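PDB 4MF9: hemin degrading factor, which binds heme, takes part in heme trafficking in Pseudomonas aeruginosa and has been identified as a heme-degrading enzyme. Local coordinates for residues S53-D58 with A176-V181; V60-D65 with V127-E132; A81-E86 with A269-I274; G123-F128 with F145-V150. All coordinates share one frame; numbering follows the deposited sequence.

Contact 1: residues S53-D58 with A176-V181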
loop_
_atom_site.group_PDB
_atom_site.type_symbol
_atom_site.label_atom_id
_atom_site.label_comp_id
_atom_site.label_asym_id
_atom_site.label_seq_id
_atom_site.Cartn_x
_atom_site.Cartn_y
_atom_site.Cartn_z
ATOM N N SER A 53 10.307 -19.835 6.918
ATOM C CA SER A 53 10.494 -21.284 6.778
ATOM C C SER A 53 11.330 -21.612 5.537
ATOM O O SER A 53 11.786 -22.747 5.368
ATOM C CB SER A 53 9.150 -22.010 6.713
ATOM O OG SER A 53 8.632 -21.985 5.401
ATOM N N ARG A 54 11.483 -20.639 4.647
ATOM C CA ARG A 54 12.290 -20.717 3.449
ATOM C C ARG A 54 13.801 -20.498 3.633
ATOM O O ARG A 54 14.557 -20.762 2.759
ATOM C CB ARG A 54 11.766 -19.733 2.378
ATOM C CG ARG A 54 10.330 -19.967 1.942
ATOM C CD ARG A 54 9.828 -19.011 0.888
ATOM N NE ARG A 54 10.518 -19.156 -0.365
ATOM C CZ ARG A 54 9.990 -18.823 -1.525
ATOM N NH1 ARG A 54 8.792 -18.289 -1.548
ATOM N NH2 ARG A 54 10.620 -19.032 -2.638
ATOM N N VAL A 55 14.193 -19.954 4.762
ATOM C CA VAL A 55 15.591 -19.577 4.956
ATOM C C VAL A 55 16.487 -20.813 4.949
ATOM O O VAL A 55 16.177 -21.818 5.589
ATOM C CB VAL A 55 15.788 -18.775 6.245
ATOM C CG1 VAL A 55 17.260 -18.475 6.470
ATOM C CG2 VAL A 55 14.995 -17.479 6.175
ATOM N N GLY A 56 17.583 -20.744 4.201
ATOM C CA GLY A 56 18.463 -21.892 4.049
ATOM C C GLY A 56 18.025 -22.771 2.897
ATOM O O GLY A 56 18.742 -23.686 2.506
ATOM N N ILE A 57 16.857 -22.503 2.341
ATOM C CA ILE A 57 16.422 -23.159 1.148
ATOM C C ILE A 57 16.517 -22.283 -0.093
ATOM O O ILE A 57 17.358 -22.511 -0.930
ATOM C CB ILE A 57 15.029 -23.732 1.324
ATOM C CG1 ILE A 57 15.028 -24.761 2.411
ATOM C CG2 ILE A 57 14.477 -24.350 0.057
ATOM C CD1 ILE A 57 13.670 -25.101 2.897
ATOM N N ASP A 58 15.683 -21.247 -0.165
ATOM C CA ASP A 58 15.828 -20.232 -1.207
ATOM C C ASP A 58 15.653 -18.783 -0.710
ATOM O O ASP A 58 15.508 -17.868 -1.520
ATOM C CB ASP A 58 14.897 -20.503 -2.392
ATOM C CG ASP A 58 13.430 -20.490 -2.009
ATOM O OD1 ASP A 58 13.109 -20.256 -0.824
ATOM O OD2 ASP A 58 12.583 -20.708 -2.909
ATOM N N ALA A 176 23.241 -12.025 10.766
ATOM C CA ALA A 176 24.163 -12.993 11.368
ATOM C C ALA A 176 23.430 -14.270 11.776
ATOM O O ALA A 176 23.892 -15.384 11.514
ATOM C CB ALA A 176 24.875 -12.376 12.556
ATOM N N GLU A 177 22.296 -14.127 12.421
ATOM C CA GLU A 177 21.491 -15.264 12.742
ATOM C C GLU A 177 20.435 -15.490 11.711
ATOM O O GLU A 177 19.404 -14.951 11.751
ATOM C CB GLU A 177 20.889 -15.186 14.159
ATOM C CG GLU A 177 20.148 -13.931 14.513
ATOM C CD GLU A 177 20.975 -12.658 14.538
ATOM O OE1 GLU A 177 21.206 -12.081 13.473
ATOM O OE2 GLU A 177 21.353 -12.216 15.652
ATOM N N GLN A 178 20.745 -16.376 10.809
ATOM C CA GLN A 178 19.928 -16.614 9.636
ATOM C C GLN A 178 18.528 -17.101 9.980
ATOM O O GLN A 178 17.548 -16.548 9.471
ATOM C CB GLN A 178 20.651 -17.511 8.637
ATOM C CG GLN A 178 21.525 -16.692 7.707
ATOM C CD GLN A 178 20.704 -15.624 7.004
ATOM O OE1 GLN A 178 19.710 -15.935 6.353
ATOM N NE2 GLN A 178 21.099 -14.367 7.152
ATOM N N ASP A 179 18.398 -18.193 10.665
ATOM C CA ASP A 179 17.221 -18.451 11.411
ATOM C C ASP A 179 16.029 -18.826 10.569
ATOM O O ASP A 179 16.049 -18.615 9.381
ATOM C CB ASP A 179 16.870 -17.232 12.223
ATOM C CG ASP A 179 16.552 -17.556 13.591
ATOM O OD1 ASP A 179 15.733 -16.846 14.202
ATOM O OD2 ASP A 179 17.152 -18.506 14.099
ATOM N N ALA A 180 15.027 -19.428 11.134
ATOM C CA ALA A 180 13.844 -19.641 10.345
ATOM C C ALA A 180 12.553 -19.537 11.166
ATOM O O ALA A 180 11.560 -20.032 10.753
ATOM C CB ALA A 180 13.943 -20.941 9.618
ATOM N N VAL A 181 12.630 -18.864 12.289
ATOM C CA VAL A 181 11.511 -18.855 13.181
ATOM C C VAL A 181 10.641 -17.590 13.130
ATOM O O VAL A 181 9.437 -17.675 12.881
ATOM C CB VAL A 181 11.997 -19.259 14.579
ATOM C CG1 VAL A 181 11.042 -18.826 15.663
ATOM C CG2 VAL A 181 12.144 -20.769 14.590
#
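Val55 rests against Asp179 and Gln178 where two surface loops meet beside the edge strand 59-62 of an antiparallel sheet shared by both HemS/ChuX halves. Val55 and Gly56 form the corners of a type II beta turn from Arg54 to Ile57. No hydrogen bond joins the two segments, which meet mainly round the valine. Its branches straddle the carbonyl of Asp179: CG1, anti to the backbone N (chi1 176°), lies 3.2 Å from Asp179 O, and CG2 lies 3.6 Å from the same oxygen. CG1 also reaches Gln178 OE1 at 3.5 Å, the two side chains crossing at about a right angle. That amide is held from both ends, OE1 by Arg61 N and NE2 by Ala175 O, which fixes the surface Val55 packs on. CG2 turns the other way, toward the Phe128 ring. The contact then slackens. The CB atoms of Val55 and Ala180 are 4.4 Å apart, Ser53 stays near Ala180 without a bond, and the exposed Asp179 directs its CB away. Behind the turn, Arg54 O accepts from both Ile57 N and Asp58 N, and the Arg54 guanidinium also bridges to Glu132. It grips Asp58 side-on: Arg54 NE is 2.9 Å from Asp58 OD1, which lies in the guanidinium plane, and NH2 is 2.6 Å from OD2.

Contact 2: residues V60-D65 with V127-E132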
loop_
_atom_site.group_PDB
_atom_site.type_symbol
_atom_site.label_atom_id
_atom_site.label_comp_id
_atom_site.label_asym_id
_atom_site.label_seq_id
_atom_site.Cartn_x
_atom_site.Cartn_y
_atom_site.Cartn_z
ATOM N N VAL A 60 17.199 -15.720 2.221
ATOM C CA VAL A 60 18.219 -15.263 3.167
ATOM C C VAL A 60 17.603 -14.157 4.027
ATOM O O VAL A 60 16.937 -13.247 3.506
ATOM C CB VAL A 60 19.481 -14.718 2.441
ATOM C CG1 VAL A 60 20.467 -14.108 3.439
ATOM C CG2 VAL A 60 20.162 -15.806 1.607
ATOM N N ARG A 61 17.782 -14.222 5.338
ATOM C CA ARG A 61 17.288 -13.197 6.214
ATOM C C ARG A 61 18.250 -12.043 6.188
ATOM O O ARG A 61 19.410 -12.269 6.252
ATOM C CB ARG A 61 16.994 -13.693 7.609
ATOM C CG ARG A 61 17.005 -12.639 8.686
ATOM C CD ARG A 61 15.620 -12.168 9.069
ATOM N NE ARG A 61 15.007 -13.112 9.955
ATOM C CZ ARG A 61 14.336 -12.879 11.079
ATOM N NH1 ARG A 61 14.181 -11.694 11.600
ATOM N NH2 ARG A 61 13.880 -13.907 11.721
ATOM N N LEU A 62 17.734 -10.826 6.027
ATOM C CA LEU A 62 18.595 -9.654 5.970
ATOM C C LEU A 62 18.453 -8.871 7.269
ATOM O O LEU A 62 17.517 -9.096 8.040
ATOM C CB LEU A 62 18.240 -8.767 4.774
ATOM C CG LEU A 62 18.306 -9.335 3.355
ATOM C CD1 LEU A 62 17.967 -8.239 2.350
ATOM C CD2 LEU A 62 19.682 -9.954 3.046
ATOM N N ARG A 63 19.366 -7.986 7.551
ATOM C CA ARG A 63 19.196 -7.133 8.711
ATOM C C ARG A 63 18.137 -6.066 8.442
ATOM O O ARG A 63 18.081 -5.567 7.398
ATOM C CB ARG A 63 20.488 -6.489 9.148
ATOM C CG ARG A 63 21.650 -7.422 9.297
ATOM C CD ARG A 63 22.793 -6.685 9.950
ATOM N NE ARG A 63 23.082 -5.438 9.303
ATOM C CZ ARG A 63 23.793 -5.340 8.196
ATOM N NH1 ARG A 63 24.242 -6.416 7.634
ATOM N NH2 ARG A 63 24.006 -4.204 7.625
ATOM N N PRO A 64 17.342 -5.738 9.455
ATOM C CA PRO A 64 16.376 -4.639 9.325
ATOM C C PRO A 64 17.051 -3.283 9.462
ATOM O O PRO A 64 16.626 -2.456 10.266
ATOM C CB PRO A 64 15.430 -4.871 10.504
ATOM C CG PRO A 64 16.264 -5.569 11.512
ATOM C CD PRO A 64 17.170 -6.471 10.723
ATOM N N ASP A 65 18.083 -3.065 8.656
ATOM C CA ASP A 65 18.851 -1.829 8.651
ATOM C C ASP A 65 18.304 -0.978 7.519
ATOM O O ASP A 65 18.889 -0.936 6.438
ATOM C CB ASP A 65 20.326 -2.177 8.384
ATOM C CG ASP A 65 21.278 -1.006 8.610
ATOM O OD1 ASP A 65 20.839 0.164 8.623
ATOM O OD2 ASP A 65 22.492 -1.268 8.752
ATOM N N VAL A 127 12.902 -8.720 7.242
ATOM C CA VAL A 127 13.099 -8.548 5.806
ATOM C C VAL A 127 13.917 -9.717 5.251
ATOM O O VAL A 127 14.937 -10.111 5.838
ATOM C CB VAL A 127 13.785 -7.201 5.505
ATOM C CG1 VAL A 127 14.974 -6.981 6.435
ATOM C CG2 VAL A 127 14.215 -7.130 4.057
ATOM N N PHE A 128 13.454 -10.284 4.138
ATOM C CA PHE A 128 14.109 -11.440 3.527
ATOM C C PHE A 128 14.418 -11.191 2.061
ATOM O O PHE A 128 13.686 -10.482 1.367
ATOM C CB PHE A 128 13.217 -12.684 3.644
ATOM C CG PHE A 128 12.886 -13.056 5.063
ATOM C CD1 PHE A 128 11.813 -12.460 5.720
ATOM C CD2 PHE A 128 13.649 -13.998 5.742
ATOM C CE1 PHE A 128 11.514 -12.797 7.032
ATOM C CE2 PHE A 128 13.353 -14.344 7.050
ATOM C CZ PHE A 128 12.282 -13.740 7.697
ATOM N N ALA A 129 15.515 -11.772 1.592
ATOM C CA ALA A 129 15.828 -11.757 0.176
ATOM C C ALA A 129 15.556 -13.159 -0.317
ATOM O O ALA A 129 16.165 -14.122 0.173
ATOM C CB ALA A 129 17.292 -11.394 -0.043
ATOM N N ILE A 130 14.650 -13.264 -1.259
ATOM C CA ILE A 130 14.240 -14.521 -1.819
ATOM C C ILE A 130 14.829 -14.719 -3.235
ATOM O O ILE A 130 14.789 -13.845 -4.036
ATOM C CB ILE A 130 12.713 -14.617 -1.828
ATOM C CG1 ILE A 130 12.160 -14.467 -0.418
ATOM C CG2 ILE A 130 12.235 -15.899 -2.442
ATOM C CD1 ILE A 130 10.683 -14.639 -0.295
ATOM N N ALA A 131 15.382 -15.885 -3.516
ATOM C CA ALA A 131 15.813 -16.203 -4.872
ATOM C C ALA A 131 15.161 -17.520 -5.274
ATOM O O ALA A 131 15.730 -18.597 -5.063
ATOM C CB ALA A 131 17.341 -16.304 -4.939
ATOM N N GLU A 132 13.996 -17.443 -5.869
ATOM C CA GLU A 132 13.115 -18.544 -6.066
ATOM C C GLU A 132 13.347 -19.237 -7.417
ATOM O O GLU A 132 13.218 -18.609 -8.389
ATOM C CB GLU A 132 11.670 -18.075 -6.000
ATOM C CG GLU A 132 10.722 -19.233 -6.079
ATOM C CD GLU A 132 9.346 -18.983 -5.544
ATOM O OE1 GLU A 132 8.573 -19.904 -5.616
ATOM O OE2 GLU A 132 9.036 -17.918 -5.070
#
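An antiparallel strand pair at the margin of a large antiparallel sheet joins Val60, Arg61 and Leu62 of its outermost strand to Ala129, Phe128 and Val127. Val60 and Ala129 form a hydrogen-bonded pair: Val60 N to Ala129 O and Ala129 N to Val60 O are both 2.8 Å. A third bond, Leu62 N to Val127 O, is 2.9 Å. Between them Arg61 faces Phe128 as a non-hydrogen-bonded pair. The arginine, with CG anti to the backbone N (chi1 157°) and its chain bent at chi2 and chi3, brings NE obliquely to the ring, 3.6 Å from Phe128 CE2, and Phe128 CZ lies over one face of the guanidinium, the two planes 52° apart. The opposite face of the sheet is apolar. Leu62 CD1 meets Ala129 CB at 4.0 Å, while Val127 CG1 touches Leu62 CB and comes within 3.5 Å of Arg63 O. Helix 166-173 packs on this side, its Val170 against Val60 and Ala129. Past the strand, Pro64 centres an inverse gamma turn with a weak Asp65 N to Arg63 O bond, and Asp65 takes the N-cap position of helix 66-72. Backbone bonds from Arg61, and from Arg63 just after the strand, go to Ala175 and Leu173. The whole is a short antiparallel edge-strand ladder with helix 166-173 laid against one of its faces.

Contact 3: residues A81-E86 with A269-I274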
loop_
_atom_site.group_PDB
_atom_site.type_symbol
_atom_site.label_atom_id
_atom_site.label_comp_id
_atom_site.label_asym_id
_atom_site.label_seq_id
_atom_site.Cartn_x
_atom_site.Cartn_y
_atom_site.Cartn_z
ATOM N N ALA A 81 7.705 -2.601 -7.539
ATOM C CA ALA A 81 7.356 -2.443 -6.134
ATOM C C ALA A 81 5.927 -2.912 -5.952
ATOM O O ALA A 81 5.048 -2.574 -6.762
ATOM C CB ALA A 81 7.507 -0.979 -5.699
ATOM N N LEU A 82 5.686 -3.690 -4.902
ATOM C CA LEU A 82 4.350 -4.231 -4.648
ATOM C C LEU A 82 3.906 -3.876 -3.246
ATOM O O LEU A 82 4.514 -4.303 -2.263
ATOM C CB LEU A 82 4.321 -5.754 -4.819
ATOM C CG LEU A 82 2.997 -6.505 -5.062
ATOM C CD1 LEU A 82 3.314 -7.937 -5.533
ATOM C CD2 LEU A 82 2.095 -6.566 -3.841
ATOM N N THR A 83 2.830 -3.098 -3.151
ATOM C CA THR A 83 2.263 -2.740 -1.857
ATOM C C THR A 83 0.770 -2.987 -1.916
ATOM O O THR A 83 0.135 -2.623 -2.893
ATOM C CB THR A 83 2.497 -1.264 -1.572
ATOM O OG1 THR A 83 3.907 -1.022 -1.555
ATOM C CG2 THR A 83 1.877 -0.868 -0.250
ATOM N N ARG A 84 0.211 -3.614 -0.887
ATOM C CA ARG A 84 -1.207 -3.934 -0.900
ATOM C C ARG A 84 -1.814 -3.853 0.483
ATOM O O ARG A 84 -1.118 -3.752 1.493
ATOM C CB ARG A 84 -1.435 -5.355 -1.454
ATOM C CG ARG A 84 -0.936 -6.446 -0.502
ATOM C CD ARG A 84 -1.369 -7.831 -0.921
ATOM N NE ARG A 84 -2.820 -7.975 -0.909
ATOM C CZ ARG A 84 -3.474 -8.944 -1.543
ATOM N NH1 ARG A 84 -2.804 -9.863 -2.238
ATOM N NH2 ARG A 84 -4.796 -8.996 -1.484
ATOM N N ASN A 85 -3.135 -3.894 0.516
ATOM C CA ASN A 85 -3.859 -4.180 1.734
ATOM C C ASN A 85 -4.743 -5.372 1.399
ATOM O O ASN A 85 -4.508 -6.043 0.397
ATOM C CB ASN A 85 -4.664 -2.957 2.184
ATOM C CG ASN A 85 -5.462 -2.337 1.048
ATOM O OD1 ASN A 85 -6.354 -2.971 0.498
ATOM N ND2 ASN A 85 -5.142 -1.095 0.694
ATOM N N GLU A 86 -5.745 -5.665 2.160
ATOM C CA GLU A 86 -6.536 -6.838 1.940
ATOM C C GLU A 86 -7.233 -6.815 0.601
ATOM O O GLU A 86 -7.246 -7.800 -0.045
ATOM C CB GLU A 86 -7.493 -7.072 3.070
ATOM C CG GLU A 86 -8.272 -8.347 2.968
ATOM C CD GLU A 86 -7.417 -9.583 3.090
ATOM O OE1 GLU A 86 -7.749 -10.579 2.492
ATOM O OE2 GLU A 86 -6.415 -9.574 3.802
ATOM N N ALA A 269 -0.889 -0.093 7.139
ATOM C CA ALA A 269 -0.433 0.707 8.276
ATOM C C ALA A 269 1.030 1.164 8.167
ATOM O O ALA A 269 1.434 2.129 8.827
ATOM C CB ALA A 269 -0.646 -0.066 9.565
ATOM N N HIS A 270 1.820 0.493 7.333
ATOM C CA HIS A 270 3.267 0.705 7.349
ATOM C C HIS A 270 3.876 1.250 6.059
ATOM O O HIS A 270 5.063 1.584 6.014
ATOM C CB HIS A 270 3.966 -0.611 7.714
ATOM C CG HIS A 270 3.363 -1.294 8.897
ATOM N ND1 HIS A 270 3.578 -0.866 10.187
ATOM C CD2 HIS A 270 2.528 -2.356 8.983
ATOM C CE1 HIS A 270 2.907 -1.644 11.023
ATOM N NE2 HIS A 270 2.261 -2.553 10.315
ATOM N N CYS A 271 3.082 1.315 5.000
ATOM C CA CYS A 271 3.621 1.677 3.703
ATOM C C CYS A 271 2.509 2.203 2.831
ATOM O O CYS A 271 1.414 1.638 2.796
ATOM C CB CYS A 271 4.293 0.456 3.049
ATOM S SG CYS A 271 5.168 0.798 1.505
ATOM N N ILE A 272 2.777 3.306 2.144
ATOM C CA ILE A 272 1.840 3.816 1.151
ATOM C C ILE A 272 2.572 3.953 -0.173
ATOM O O ILE A 272 3.676 4.496 -0.221
ATOM C CB ILE A 272 1.225 5.165 1.574
ATOM C CG1 ILE A 272 0.452 5.002 2.889
ATOM C CG2 ILE A 272 0.352 5.713 0.451
ATOM C CD1 ILE A 272 0.144 6.319 3.615
ATOM N N GLN A 273 1.951 3.442 -1.233
ATOM C CA GLN A 273 2.518 3.465 -2.576
ATOM C C GLN A 273 1.584 4.260 -3.496
ATOM O O GLN A 273 0.367 4.132 -3.417
ATOM C CB GLN A 273 2.678 2.034 -3.097
ATOM C CG GLN A 273 3.312 1.913 -4.472
ATOM C CD GLN A 273 3.818 0.488 -4.759
ATOM O OE1 GLN A 273 4.526 -0.117 -3.944
ATOM N NE2 GLN A 273 3.452 -0.042 -5.914
ATOM N N ILE A 274 2.171 5.071 -4.370
ATOM C CA ILE A 274 1.411 6.051 -5.142
ATOM C C ILE A 274 1.746 5.915 -6.622
ATOM O O ILE A 274 2.907 5.722 -6.991
ATOM C CB ILE A 274 1.762 7.497 -4.678
ATOM C CG1 ILE A 274 1.639 7.626 -3.162
ATOM C CG2 ILE A 274 0.859 8.520 -5.341
ATOM C CD1 ILE A 274 2.449 8.785 -2.564
#
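Thr83 and Gln273 meet near the centre of the chain, where strand 78-84 of one large antiparallel sheet crosses strand 271-277 of the other at 119°, the two short axes 7.1 Å apart at their closest. The contact thus joins the two HemS/ChuX halves of the protein. Its hydrogen bonds are made by the Gln273 amide. With CG anti to the backbone N (chi1 -178°) and the chain extended beyond it, the side chain reaches from one sheet to the other. Thr83 OG1 donates to OE1 at 2.6 Å, from above the plane of the amide carbonyl, and NE2 donates to Ala81 O at 3.1 Å. Two histidines extend this buried polar network: His153 ND1 is bonded to Thr83 OG1 and His90 ND1 to Gln273 NE2. Van der Waals contacts fill in round the bonds. Ala81 CB lies 3.6 Å from Gln273 OE1, and Thr83 CB packs on Gln273 CB. The Cys271 side chain, about 10 Å from the bound heme and about 7 Å from that of the heme-binding Arg118, extends the packing along the strand: its SG lies 3.8 Å from Thr83 OG1 and 4.1 Å from CG2.

Contact 4: residues G123-F128 with F145-V150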
loop_
_atom_site.group_PDB
_atom_site.type_symbol
_atom_site.label_atom_id
_atom_site.label_comp_id
_atom_site.label_asym_id
_atom_site.label_seq_id
_atom_site.Cartn_x
_atom_site.Cartn_y
_atom_site.Cartn_z
ATOM N N GLY A 123 6.998 -0.008 12.361
ATOM C CA GLY A 123 6.408 -1.335 12.459
ATOM C C GLY A 123 7.081 -2.378 11.568
ATOM O O GLY A 123 6.702 -3.555 11.560
ATOM N N TRP A 124 8.081 -1.961 10.800
ATOM C CA TRP A 124 8.783 -2.905 9.934
ATOM C C TRP A 124 9.626 -3.840 10.796
ATOM O O TRP A 124 10.447 -3.382 11.583
ATOM C CB TRP A 124 9.687 -2.164 8.955
ATOM C CG TRP A 124 8.952 -1.398 7.897
ATOM C CD1 TRP A 124 7.727 -0.794 8.012
ATOM C CD2 TRP A 124 9.390 -1.168 6.549
ATOM N NE1 TRP A 124 7.388 -0.188 6.819
ATOM C CE2 TRP A 124 8.389 -0.407 5.906
ATOM C CE3 TRP A 124 10.541 -1.518 5.831
ATOM C CZ2 TRP A 124 8.501 0.005 4.583
ATOM C CZ3 TRP A 124 10.647 -1.110 4.507
ATOM C CH2 TRP A 124 9.631 -0.353 3.899
ATOM N N ASN A 125 9.425 -5.145 10.662
ATOM C CA ASN A 125 10.046 -6.075 11.598
ATOM C C ASN A 125 11.134 -6.967 11.007
ATOM O O ASN A 125 12.258 -7.027 11.519
ATOM C CB ASN A 125 8.987 -6.948 12.258
ATOM C CG ASN A 125 9.578 -7.871 13.301
ATOM O OD1 ASN A 125 10.304 -7.428 14.188
ATOM N ND2 ASN A 125 9.294 -9.157 13.187
ATOM N N ALA A 126 10.790 -7.678 9.943
ATOM C CA ALA A 126 11.729 -8.611 9.346
ATOM C C ALA A 126 11.751 -8.422 7.838
ATOM O O ALA A 126 10.745 -8.012 7.232
ATOM C CB ALA A 126 11.358 -10.029 9.702
ATOM N N VAL A 127 12.902 -8.720 7.242
ATOM C CA VAL A 127 13.099 -8.548 5.806
ATOM C C VAL A 127 13.917 -9.717 5.251
ATOM O O VAL A 127 14.937 -10.111 5.838
ATOM C CB VAL A 127 13.785 -7.201 5.505
ATOM C CG1 VAL A 127 14.974 -6.981 6.435
ATOM C CG2 VAL A 127 14.215 -7.130 4.057
ATOM N N PHE A 128 13.454 -10.284 4.138
ATOM C CA PHE A 128 14.109 -11.440 3.527
ATOM C C PHE A 128 14.418 -11.191 2.061
ATOM O O PHE A 128 13.686 -10.482 1.367
ATOM C CB PHE A 128 13.217 -12.684 3.644
ATOM C CG PHE A 128 12.886 -13.056 5.063
ATOM C CD1 PHE A 128 11.813 -12.460 5.720
ATOM C CD2 PHE A 128 13.649 -13.998 5.742
ATOM C CE1 PHE A 128 11.514 -12.797 7.032
ATOM C CE2 PHE A 128 13.353 -14.344 7.050
ATOM C CZ PHE A 128 12.282 -13.740 7.697
ATOM N N PHE A 145 8.148 -7.690 6.358
ATOM C CA PHE A 145 6.996 -8.075 7.177
ATOM C C PHE A 145 6.914 -7.313 8.502
ATOM O O PHE A 145 7.943 -6.901 9.054
ATOM C CB PHE A 145 7.015 -9.592 7.406
ATOM C CG PHE A 145 6.994 -10.373 6.125
ATOM C CD1 PHE A 145 5.785 -10.703 5.520
ATOM C CD2 PHE A 145 8.182 -10.733 5.496
ATOM C CE1 PHE A 145 5.755 -11.399 4.322
ATOM C CE2 PHE A 145 8.156 -11.431 4.286
ATOM C CZ PHE A 145 6.939 -11.759 3.703
ATOM N N ASP A 146 5.689 -7.112 8.996
ATOM C CA ASP A 146 5.468 -6.304 10.203
ATOM C C ASP A 146 5.514 -7.125 11.499
ATOM O O ASP A 146 5.804 -8.318 11.467
ATOM C CB ASP A 146 4.178 -5.449 10.106
ATOM C CG ASP A 146 2.895 -6.274 10.080
ATOM O OD1 ASP A 146 2.883 -7.429 10.543
ATOM O OD2 ASP A 146 1.863 -5.744 9.597
ATOM N N GLN A 147 5.169 -6.513 12.615
ATOM C CA GLN A 147 5.245 -7.165 13.878
ATOM C C GLN A 147 4.368 -8.390 13.987
ATOM O O GLN A 147 4.581 -9.216 14.845
ATOM C CB GLN A 147 4.915 -6.203 14.970
ATOM C CG GLN A 147 6.023 -6.085 15.928
ATOM C CD GLN A 147 7.181 -5.515 15.290
ATOM O OE1 GLN A 147 8.245 -6.010 15.442
ATOM N NE2 GLN A 147 6.982 -4.472 14.558
ATOM N N GLN A 148 3.343 -8.476 13.157
ATOM C CA GLN A 148 2.418 -9.612 13.168
ATOM C C GLN A 148 2.714 -10.625 12.059
ATOM O O GLN A 148 1.978 -11.608 11.887
ATOM C CB GLN A 148 0.964 -9.132 13.085
ATOM C CG GLN A 148 0.480 -8.404 14.355
ATOM C CD GLN A 148 1.094 -7.026 14.523
ATOM O OE1 GLN A 148 1.820 -6.768 15.483
ATOM N NE2 GLN A 148 0.795 -6.129 13.595
ATOM N N GLY A 149 3.773 -10.378 11.294
ATOM C CA GLY A 149 4.117 -11.264 10.186
ATOM C C GLY A 149 3.380 -10.972 8.884
ATOM O O GLY A 149 3.504 -11.720 7.906
ATOM N N VAL A 150 2.614 -9.881 8.856
ATOM C CA VAL A 150 1.867 -9.517 7.649
ATOM C C VAL A 150 2.772 -8.737 6.711
ATOM O O VAL A 150 3.561 -7.910 7.159
ATOM C CB VAL A 150 0.635 -8.656 7.991
ATOM C CG1 VAL A 150 -0.276 -8.518 6.778
ATOM C CG2 VAL A 150 -0.122 -9.274 9.162
#
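Asn125 and Ala126 both face Phe145 in a classic beta bulge, set in the antiparallel hairpin of strands 124-133 and 138-146 at the end away from its connecting turn. Phe145 O takes both their N-H groups, from Asn125 N at 2.8 Å, in the carbonyl plane, and from Ala126 N at 3.1 Å, tilted from it. Phe145 N returns a bond to Ala126 O at 2.8 Å. Beyond the bulge the aromatic side chains of Phe128 and Phe145 cross at about a right angle: Phe145 CD2 sits at the edge of the Phe128 ring, 4.0 Å from its CD1. Val51 of helix 47-52 packs on both phenylalanines. Toward the other end, the Asn125 and Gln147 side chains also cross at about a right angle, their amide planes 65° apart. As modelled, Asn125 OD1 and Gln147 OE1, two acceptors, face each other, which leaves the orientation of at least one amide doubtful. Trp124 turns away from the hairpin partner; its NE1 is bonded to His270 O, linking the bulge to the other HemS/ChuX half, and its ring stacks edge-to-face with Trp66. Asp146 opens a type I turn to Gly149, which leads into strand 151-157. Asp146 CG lies between the backbone N and the carbonyl carbon (chi1 67°). OD1 accepts from Gln148 N at 2.9 Å, closing an Asx turn, and from Val150 N at 3.0 Å, the two donors reaching it from opposite faces of the carboxylate plane.

In the fold
From the N terminus, the loop 53-58 comes first and opens the span that contact 1 closes at 176-181, at the outer edge of the sheet that begins with strand 59-62. Contact 2 lies within that span, pairing edge strand 59-62 with strand 124-133; Asp58 O bonded to Ala131 N joins the two. Contact 4 starts on the same strand 124-133, sharing Val127 and Phe128, and adds strand 138-146; it too falls within contact 1, and within contact 3 as well. Contact 3 runs from strand 78-84 to 271-277, crosses contacts 1 and 2 along the chain and ties the two sheets together, meeting contact 4 through His270 and Trp124.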